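Local structure of DotU family type IV/VI secretion system protein (Acinetobacter baumannii, 6Y4R) at residues 77-80 and 81-85. The protein is the cytoplasmic domain of TssL, a key component of the type VI secretion system, and is probably part of its membrane complex. Numbering follows the deposited sequence.
Sequences SYFN and LQNSW
Gln82 and Tyr78 meet at the start of the short helix 79-85, an i to i+4 pairing in an all-helical domain. From the Gln82 backbone, N gives a nearly straight hydrogen bond to Tyr78 O (2.9 Å). CB of Gln82 lies 3.5 Å from the same oxygen. Because chi1 is -62°, CG sits beside the backbone N and passes 3.2 Å from Tyr78 O. The chain then runs on extended (chi2 172°), bringing CD to 4.0 Å from Tyr78 CB, with OE1 alongside it; at the tip, NE2 hydrogen-bonds to the carbonyls of Ile70 and Gln73. A long, flexible amide suits this place, since it can pack its methylenes against the turn and still reach carbonyls at the C-terminal end of helix 52-71 and just after it. Leu81 runs alongside Tyr78, its methyl CD2 meeting the ring edge in plane, 3.7 Å from CD1. Both are buried: branched Leu81 also packs on Pro24 and Pro27, while Tyr78 joins an apolar ring to a hydroxyl whose OH hydrogen-bonds to Tyr22 O. On the exposed flank, the same spacing pairs Phe79 with Asn83, and the backbone N of Asn83 hydrogen-bonds to Phe79 O. The short asparagine side chain brings a flat amide to the phenyl ring, the planes 78° apart, and ND2 lies over one face, displaced toward the rim near CE2 and CZ.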
ATOM      1  N   SER A  77       2.808  18.061  14.306  1.00 32.41           N
ATOM      2  CA  SER A  77       3.147  18.616  13.012  1.00 29.57           C
ATOM      3  C   SER A  77       2.283  18.051  11.886  1.00 29.65           C
ATOM      4  O   SER A  77       2.011  18.751  10.903  1.00 31.87           O
ATOM      5  CB  SER A  77       4.627  18.349  12.741  1.00 29.20           C
ATOM      6  OG  SER A  77       4.911  16.965  12.877  1.00 33.63           O
ATOM      7  N   TYR A  78       1.795  16.821  12.019  1.00 35.80           N
ATOM      8  CA  TYR A  78       0.992  16.209  10.961  1.00 36.49           C
ATOM      9  C   TYR A  78      -0.467  16.657  10.973  1.00 33.91           C
ATOM     10  O   TYR A  78      -1.257  16.203  10.129  1.00 30.87           O
ATOM     11  CB  TYR A  78       1.079  14.688  11.079  1.00 24.41           C
ATOM     12  CG  TYR A  78       2.358  14.148  10.487  1.00 27.70           C
ATOM     13  CD1 TYR A  78       2.534  14.109   9.108  1.00 31.06           C
ATOM     14  CD2 TYR A  78       3.393  13.674  11.298  1.00 24.97           C
ATOM     15  CE1 TYR A  78       3.700  13.626   8.556  1.00 33.83           C
ATOM     16  CE2 TYR A  78       4.555  13.184  10.750  1.00 24.98           C
ATOM     17  CZ  TYR A  78       4.700  13.162   9.376  1.00 24.29           C
ATOM     18  OH  TYR A  78       5.849  12.686   8.790  1.00 26.70           O
ATOM     19  N   PHE A  79      -0.825  17.564  11.885  1.00 36.29           N
ATOM     20  CA  PHE A  79      -2.227  17.877  12.141  1.00 37.37           C
ATOM     21  C   PHE A  79      -2.911  18.466  10.907  1.00 29.74           C
ATOM     22  O   PHE A  79      -4.057  18.118  10.617  1.00 33.49           O
ATOM     23  CB  PHE A  79      -2.308  18.814  13.358  1.00 47.18           C
ATOM     24  CG  PHE A  79      -3.664  19.437  13.603  1.00 54.06           C
ATOM     25  CD1 PHE A  79      -3.860  20.798  13.385  1.00 57.92           C
ATOM     26  CD2 PHE A  79      -4.727  18.680  14.094  1.00 59.46           C
ATOM     27  CE1 PHE A  79      -5.099  21.399  13.630  1.00 61.81           C
ATOM     28  CE2 PHE A  79      -5.976  19.266  14.347  1.00 61.53           C
ATOM     29  CZ  PHE A  79      -6.160  20.631  14.115  1.00 64.25           C
ATOM     30  N   ASN A  80      -2.228  19.349  10.158  1.00 26.71           N
ATOM     31  CA  ASN A  80      -2.846  19.906   8.951  1.00 27.48           C
ATOM     32  C   ASN A  80      -2.869  18.931   7.786  1.00 28.34           C
ATOM     33  O   ASN A  80      -3.816  18.963   6.994  1.00 36.43           O
ATOM     34  CB  ASN A  80      -2.167  21.206   8.502  1.00 31.61           C
ATOM     35  CG  ASN A  80      -2.342  22.341   9.487  1.00 44.39           C
ATOM     36  OD1 ASN A  80      -3.339  22.394  10.223  1.00 46.52           O
ATOM     37  ND2 ASN A  80      -1.383  23.270   9.500  1.00 50.50           N
ATOM     38  N   LEU A  81      -1.889  18.033   7.678  1.00 30.43           N
ATOM     39  CA  LEU A  81      -1.950  17.052   6.598  1.00 29.50           C
ATOM     40  C   LEU A  81      -3.037  16.024   6.858  1.00 30.34           C
ATOM     41  O   LEU A  81      -3.718  15.583   5.924  1.00 25.30           O
ATOM     42  CB  LEU A  81      -0.601  16.375   6.403  1.00 29.79           C
ATOM     43  CG  LEU A  81      -0.594  15.044   5.642  1.00 29.57           C
ATOM     44  CD1 LEU A  81      -0.836  15.258   4.161  1.00 23.85           C
ATOM     45  CD2 LEU A  81       0.766  14.411   5.859  1.00 28.54           C
ATOM     46  N   GLN A  82      -3.231  15.653   8.125  1.00 39.59           N
ATOM     47  CA  GLN A  82      -4.310  14.734   8.471  1.00 23.05           C
ATOM     48  C   GLN A  82      -5.667  15.392   8.257  1.00 23.40           C
ATOM     49  O   GLN A  82      -6.583  14.769   7.715  1.00 43.37           O
ATOM     50  CB  GLN A  82      -4.135  14.248   9.912  1.00 23.64           C
ATOM     51  CG  GLN A  82      -2.817  13.463  10.124  1.00 23.46           C
ATOM     52  CD  GLN A  82      -2.530  13.128  11.581  1.00 24.34           C
ATOM     53  OE1 GLN A  82      -2.716  13.955  12.472  1.00 29.07           O
ATOM     54  NE2 GLN A  82      -2.069  11.915  11.827  1.00 24.39           N
ATOM     55  N   ASN A  83      -5.805  16.668   8.621  1.00 23.89           N
ATOM     56  CA  ASN A  83      -7.096  17.339   8.474  1.00 33.31           C
ATOM     57  C   ASN A  83      -7.509  17.534   7.021  1.00 34.60           C
ATOM     58  O   ASN A  83      -8.710  17.597   6.728  1.00 40.57           O
ATOM     59  CB  ASN A  83      -7.103  18.680   9.189  1.00 31.41           C
ATOM     60  CG  ASN A  83      -7.320  18.544  10.674  1.00 40.37           C
ATOM     61  OD1 ASN A  83      -8.008  17.617  11.136  1.00 54.19           O
ATOM     62  ND2 ASN A  83      -6.803  19.507  11.431  1.00 30.57           N
ATOM     63  N   SER A  84      -6.551  17.731   6.115  1.00 23.67           N
ATOM     64  CA  SER A  84      -6.927  17.782   4.707  1.00 23.64           C
ATOM     65  C   SER A  84      -7.156  16.381   4.135  1.00 26.05           C
ATOM     66  O   SER A  84      -8.007  16.196   3.258  1.00 30.56           O
ATOM     67  CB  SER A  84      -5.899  18.584   3.911  1.00 24.71           C
ATOM     68  OG  SER A  84      -4.715  17.856   3.678  1.00 28.75           O
ATOM     69  N   TRP A  85      -6.435  15.378   4.627  1.00 24.40           N
ATOM     70  CA  TRP A  85      -6.560  14.043   4.055  1.00 27.03           C
ATOM     71  C   TRP A  85      -7.883  13.394   4.435  1.00 28.28           C
ATOM     72  O   TRP A  85      -8.507  12.723   3.604  1.00 38.95           O
ATOM     73  CB  TRP A  85      -5.384  13.174   4.509  1.00 31.75           C
ATOM     74  CG  TRP A  85      -5.095  11.985   3.628  1.00 32.44           C
ATOM     75  CD1 TRP A  85      -5.520  10.696   3.812  1.00 31.04           C
ATOM     76  CD2 TRP A  85      -4.295  11.977   2.436  1.00 28.18           C
ATOM     77  NE1 TRP A  85      -5.028   9.888   2.809  1.00 29.55           N
ATOM     78  CE2 TRP A  85      -4.278  10.653   1.951  1.00 25.06           C
ATOM     79  CE3 TRP A  85      -3.582  12.963   1.738  1.00 26.43           C
ATOM     80  CZ2 TRP A  85      -3.586  10.291   0.795  1.00 26.15           C
ATOM     81  CZ3 TRP A  85      -2.899  12.603   0.594  1.00 24.10           C
ATOM     82  CH2 TRP A  85      -2.909  11.282   0.129  1.00 27.81           C
TER